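Local coordinates for protein tubulin binding cofactor C (PDB 5AJ8) that probably acts as a tubulin-folding chaperone in Leishmania major, the chain being the C-terminal domain of tubulin-binding cofactor C, at residues A[111-116]-A[120-125]; A[142-145]-A[149-152]. The protein carries 1 engineered substitution. All coordinates share one frame; numbering follows the deposited sequence.

Contact 1: residues A[111-116]-A[120-125]; sequences KTYATH and VSRVGE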
loop_
_atom_site.group_PDB
_atom_site.type_symbol
_atom_site.label_atom_id
_atom_site.label_comp_id
_atom_site.label_asym_id
_atom_site.label_seq_id
_atom_site.Cartn_x
_atom_site.Cartn_y
_atom_site.Cartn_z
ATOM N N LYS A 111 -8.540 -1.245 19.146
ATOM C CA LYS A 111 -9.456 -0.260 18.564
ATOM C C LYS A 111 -9.904 -0.693 17.176
ATOM O O LYS A 111 -9.142 -1.279 16.417
ATOM C CB LYS A 111 -8.820 1.131 18.483
ATOM C CG LYS A 111 -8.443 1.751 19.823
ATOM C CD LYS A 111 -9.641 1.854 20.751
ATOM C CE LYS A 111 -9.299 2.580 22.047
ATOM N NZ LYS A 111 -10.178 2.155 23.176
ATOM N N THR A 112 -11.155 -0.392 16.864
ATOM C CA THR A 112 -11.748 -0.730 15.585
ATOM C C THR A 112 -12.425 0.535 15.075
ATOM O O THR A 112 -12.837 1.365 15.884
ATOM C CB THR A 112 -12.790 -1.866 15.721
ATOM O OG1 THR A 112 -13.882 -1.431 16.535
ATOM C CG2 THR A 112 -12.171 -3.119 16.343
ATOM N N TYR A 113 -12.520 0.689 13.755
ATOM C CA TYR A 113 -13.211 1.823 13.152
ATOM C C TYR A 113 -14.113 1.307 12.027
ATOM O O TYR A 113 -13.844 0.261 11.424
ATOM C CB TYR A 113 -12.212 2.885 12.663
ATOM C CG TYR A 113 -11.261 3.381 13.743
ATOM C CD1 TYR A 113 -11.641 4.352 14.653
ATOM C CD2 TYR A 113 -10.002 2.854 13.855
ATOM C CE1 TYR A 113 -10.778 4.777 15.658
ATOM C CE2 TYR A 113 -9.139 3.252 14.838
ATOM C CZ TYR A 113 -9.517 4.216 15.733
ATOM O OH TYR A 113 -8.627 4.590 16.712
ATOM N N ALA A 114 -15.194 2.030 11.763
ATOM C CA ALA A 114 -16.251 1.546 10.889
ATOM C C ALA A 114 -16.020 1.871 9.422
ATOM O O ALA A 114 -16.668 1.297 8.561
ATOM C CB ALA A 114 -17.583 2.131 11.341
ATOM N N THR A 115 -15.110 2.797 9.131
ATOM C CA THR A 115 -14.804 3.179 7.738
ATOM C C THR A 115 -13.293 3.322 7.509
ATOM O O THR A 115 -12.494 3.425 8.463
ATOM C CB THR A 115 -15.467 4.512 7.341
ATOM O OG1 THR A 115 -14.830 5.588 8.046
ATOM C CG2 THR A 115 -16.957 4.496 7.672
ATOM N N HIS A 116 -12.907 3.324 6.243
ATOM C CA HIS A 116 -11.510 3.438 5.912
ATOM C C HIS A 116 -11.013 4.845 6.208
ATOM O O HIS A 116 -9.901 5.015 6.686
ATOM C CB HIS A 116 -11.258 3.037 4.453
ATOM C CG HIS A 116 -11.427 1.576 4.194
ATOM N ND1 HIS A 116 -12.644 1.008 3.879
ATOM C CD2 HIS A 116 -10.529 0.559 4.196
ATOM C CE1 HIS A 116 -12.486 -0.293 3.695
ATOM N NE2 HIS A 116 -11.213 -0.588 3.880
ATOM N N VAL A 120 -7.746 5.694 8.431
ATOM C CA VAL A 120 -6.661 6.467 7.856
ATOM C C VAL A 120 -6.448 7.778 8.636
ATOM O O VAL A 120 -5.317 8.219 8.798
ATOM C CB VAL A 120 -6.930 6.726 6.368
ATOM C CG1 VAL A 120 -6.004 7.767 5.802
ATOM C CG2 VAL A 120 -6.805 5.416 5.579
ATOM N N SER A 121 -7.532 8.389 9.097
ATOM C CA SER A 121 -7.416 9.612 9.908
ATOM C C SER A 121 -6.824 9.291 11.300
ATOM O O SER A 121 -5.860 9.924 11.714
ATOM C CB SER A 121 -8.785 10.282 10.061
ATOM O OG SER A 121 -8.751 11.285 11.048
ATOM N N ARG A 122 -7.399 8.301 11.996
ATOM C CA ARG A 122 -7.058 8.052 13.403
ATOM C C ARG A 122 -5.754 7.259 13.572
ATOM O O ARG A 122 -4.956 7.604 14.421
ATOM C CB ARG A 122 -8.201 7.346 14.123
ATOM C CG ARG A 122 -9.564 8.022 14.019
ATOM C CD ARG A 122 -9.592 9.312 14.794
ATOM N NE ARG A 122 -9.464 9.055 16.221
ATOM C CZ ARG A 122 -10.479 8.987 17.085
ATOM N NH1 ARG A 122 -11.729 9.161 16.682
ATOM N NH2 ARG A 122 -10.239 8.733 18.365
ATOM N N VAL A 123 -5.516 6.234 12.743
ATOM C CA VAL A 123 -4.288 5.430 12.826
ATOM C C VAL A 123 -3.210 5.978 11.885
ATOM O O VAL A 123 -2.047 6.076 12.276
ATOM C CB VAL A 123 -4.576 3.932 12.545
ATOM C CG1 VAL A 123 -3.327 3.073 12.725
ATOM C CG2 VAL A 123 -5.681 3.439 13.467
ATOM N N GLY A 124 -3.599 6.360 10.658
ATOM C CA GLY A 124 -2.664 6.906 9.678
ATOM C C GLY A 124 -2.257 8.354 9.871
ATOM O O GLY A 124 -1.268 8.820 9.286
ATOM N N GLU A 125 -3.035 9.084 10.648
ATOM C CA GLU A 125 -2.792 10.505 10.885
ATOM C C GLU A 125 -2.822 11.346 9.606
ATOM O O GLU A 125 -2.051 12.279 9.459
ATOM C CB GLU A 125 -1.480 10.722 11.657
ATOM C CG GLU A 125 -1.491 10.087 13.054
ATOM C CD GLU A 125 -0.133 10.088 13.750
ATOM O OE1 GLU A 125 0.842 10.693 13.247
ATOM O OE2 GLU A 125 -0.035 9.484 14.826
#

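Contact 2: residues A[142-145]-A[149-152]; sequences FQWV and ASPH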
loop_
_atom_site.group_PDB
_atom_site.type_symbol
_atom_site.label_atom_id
_atom_site.label_comp_id
_atom_site.label_asym_id
_atom_site.label_seq_id
_atom_site.Cartn_x
_atom_site.Cartn_y
_atom_site.Cartn_z
ATOM N N PHE A 142 8.629 9.529 -12.424
ATOM C CA PHE A 142 9.405 10.757 -12.689
ATOM C C PHE A 142 10.539 10.584 -13.709
ATOM O O PHE A 142 10.911 11.542 -14.353
ATOM C CB PHE A 142 9.946 11.352 -11.393
ATOM C CG PHE A 142 11.064 10.559 -10.764
ATOM C CD1 PHE A 142 10.792 9.530 -9.878
ATOM C CD2 PHE A 142 12.388 10.879 -11.022
ATOM C CE1 PHE A 142 11.815 8.808 -9.288
ATOM C CE2 PHE A 142 13.413 10.156 -10.451
ATOM C CZ PHE A 142 13.130 9.118 -9.581
ATOM N N GLN A 143 11.049 9.369 -13.902
ATOM C CA GLN A 143 12.064 9.145 -14.948
ATOM C C GLN A 143 11.458 9.038 -16.348
ATOM O O GLN A 143 12.184 9.142 -17.330
ATOM C CB GLN A 143 12.898 7.909 -14.645
ATOM C CG GLN A 143 13.648 8.049 -13.334
ATOM C CD GLN A 143 14.596 6.908 -13.060
ATOM O OE1 GLN A 143 14.343 5.762 -13.433
ATOM N NE2 GLN A 143 15.700 7.216 -12.399
ATOM N N TRP A 144 10.139 8.855 -16.449
ATOM C CA TRP A 144 9.488 8.879 -17.752
ATOM C C TRP A 144 9.273 10.334 -18.175
ATOM O O TRP A 144 8.324 10.990 -17.751
ATOM C CB TRP A 144 8.164 8.133 -17.730
ATOM C CG TRP A 144 7.549 8.033 -19.073
ATOM C CD1 TRP A 144 6.622 8.869 -19.620
ATOM C CD2 TRP A 144 7.808 7.028 -20.055
ATOM N NE1 TRP A 144 6.290 8.445 -20.879
ATOM C CE2 TRP A 144 7.003 7.319 -21.171
ATOM C CE3 TRP A 144 8.639 5.905 -20.097
ATOM C CZ2 TRP A 144 7.015 6.534 -22.331
ATOM C CZ3 TRP A 144 8.627 5.110 -21.250
ATOM C CH2 TRP A 144 7.830 5.441 -22.344
ATOM N N VAL A 145 10.175 10.828 -19.001
ATOM C CA VAL A 145 10.140 12.230 -19.427
ATOM C C VAL A 145 9.660 12.435 -20.879
ATOM O O VAL A 145 9.531 13.586 -21.296
ATOM C CB VAL A 145 11.501 12.940 -19.216
ATOM C CG1 VAL A 145 11.832 12.992 -17.730
ATOM C CG2 VAL A 145 12.607 12.257 -20.034
ATOM N N ALA A 149 1.790 9.648 -21.947
ATOM C CA ALA A 149 1.565 8.955 -20.678
ATOM C C ALA A 149 2.559 7.793 -20.492
ATOM O O ALA A 149 2.927 7.120 -21.473
ATOM C CB ALA A 149 0.138 8.425 -20.622
ATOM N N SER A 150 3.005 7.583 -19.251
ATOM C CA SER A 150 3.858 6.436 -18.942
ATOM C C SER A 150 3.097 5.149 -19.231
ATOM O O SER A 150 1.917 5.053 -18.898
ATOM C CB SER A 150 4.258 6.433 -17.496
ATOM O OG SER A 150 4.845 5.197 -17.163
ATOM N N PRO A 151 3.756 4.163 -19.859
ATOM C CA PRO A 151 3.127 2.869 -20.048
ATOM C C PRO A 151 3.310 1.950 -18.843
ATOM O O PRO A 151 2.877 0.802 -18.910
ATOM C CB PRO A 151 3.914 2.281 -21.219
ATOM C CG PRO A 151 5.280 2.789 -20.982
ATOM C CD PRO A 151 5.123 4.166 -20.402
ATOM N N HIS A 152 3.996 2.418 -17.801
ATOM C CA HIS A 152 4.416 1.541 -16.677
ATOM C C HIS A 152 3.423 1.365 -15.546
ATOM O O HIS A 152 3.639 0.509 -14.667
ATOM C CB HIS A 152 5.688 2.082 -16.049
ATOM C CG HIS A 152 6.840 2.109 -16.989
ATOM N ND1 HIS A 152 7.180 1.022 -17.771
ATOM C CD2 HIS A 152 7.748 3.073 -17.261
ATOM C CE1 HIS A 152 8.246 1.328 -18.493
ATOM N NE2 HIS A 152 8.609 2.565 -18.199
#

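Contact 1: residues A[111-116]-A[120-125]
The Tyr113 ring touches two side chains of 120-125, Arg122 and Val123. Its CG stands anti to the carbonyl carbon (chi1 -56°), which turns the ring toward Arg122 and Val123. The CE1 and OH side of the ring meets Arg122. Arg122 CB is 3.8 Å from Tyr113 CZ, an off-centre CH-pi contact, and Arg122 CG is 3.8 Å from Tyr113 CE1. The arginine chain bends at chi2 and chi3 as it passes the ring at about a right angle. CE1 lies over one face of the guanidinium, whose plane is turned 52° from the ring. At the other ortho carbon of the phenol, Tyr113 CE2 touches Val123 CG2 at 3.7 Å. Trp119, on the same helix, adds an edge-to-face ring contact.

The helix itself links the segments. Val120 N donates to His116 O at 2.9 Å, a nearly straight bond. Val120 CG2 lies 3.3 Å from the same oxygen of His116. The buried His116 ring is tied through NE2 to Trp99 O.

The chemistry is therefore divided: one backbone bond holds the helical turn, while carbon contacts, with no side-chain hydrogen bond across, seat the tyrosine.

Contact 2: residues A[142-145]-A[149-152]
Trp144 lies flat along the backbone of 149-152. From CB, its CG is anti to the backbone N (chi1 -174°), which sends the indole across the loop. Trp144 CG comes first and sits 4.0 Å from Ser150 CB. CD1 is next and meets Ser150 CA. That CA stands over the five-membered ring of Trp144, 3.7 Å from its centroid, in a CH-pi contact. Trp144 NE1 passes Ala149 O at 3.7 Å, but its hydrogen-bond partner is Arg148 O, just before 149-152. CD2 and CE2, the shared bond of the two rings, lie near both Ser150 CA and Pro151 CD.

Pro151 lies over the six-membered ring. Its CD sits over the same face as Ser150 CA, 3.5 Å from the Trp144 six-membered centroid and 9° off the ring normal. Trp144 CZ2 and CH2 are both 3.6 Å from Pro151 CD, and CH2 also meets Pro151 CG. Farther along the six-membered ring, on the same side of its plane as the proline, Trp144 CE3 is 3.8 Å from His152 NE2. CZ3 meets both that nitrogen and Pro151 CD. The imidazole of His152 and the indole of Trp144 have planes 88° apart. His152 is held at its other nitrogen, ND1, by Asp89.

Ser150 OG accepts from His152 N at 3.0 Å and also hydrogen-bonds Asp141, so two partners hold the hydroxyl of the turn.

The bond from His152 N to Ser150 OG closes an ST turn. Together with the Ser-Pro pair laid on one indole face, it shapes a surface loop between strands 140-141 and 153-155, the last strands of the two parallel sheets of this beta-helical C-CAP/cofactor C-like fold.

Contact 1 is complete in sequence before the residues of contact 2 begin. Their centres are 33 Å apart, their nearest atoms about 23 Å, and they lie on opposite sides of the chain's centre. Contact 1 follows strand 91-95 and runs from the loop before helix 116-122 onto and past that helix. There His116 and Val120 pack on Trp78 of strand 73-79, so the helix rests against one of the two parallel sheets. Contact 2 lies in the loop joining strand 140-141, outermost in one sheet, to strand 153-155, outermost in the other. The two contacts thus lie in separate non-strand parts of one domain, a helical segment beside the sheets and a loop at their edge.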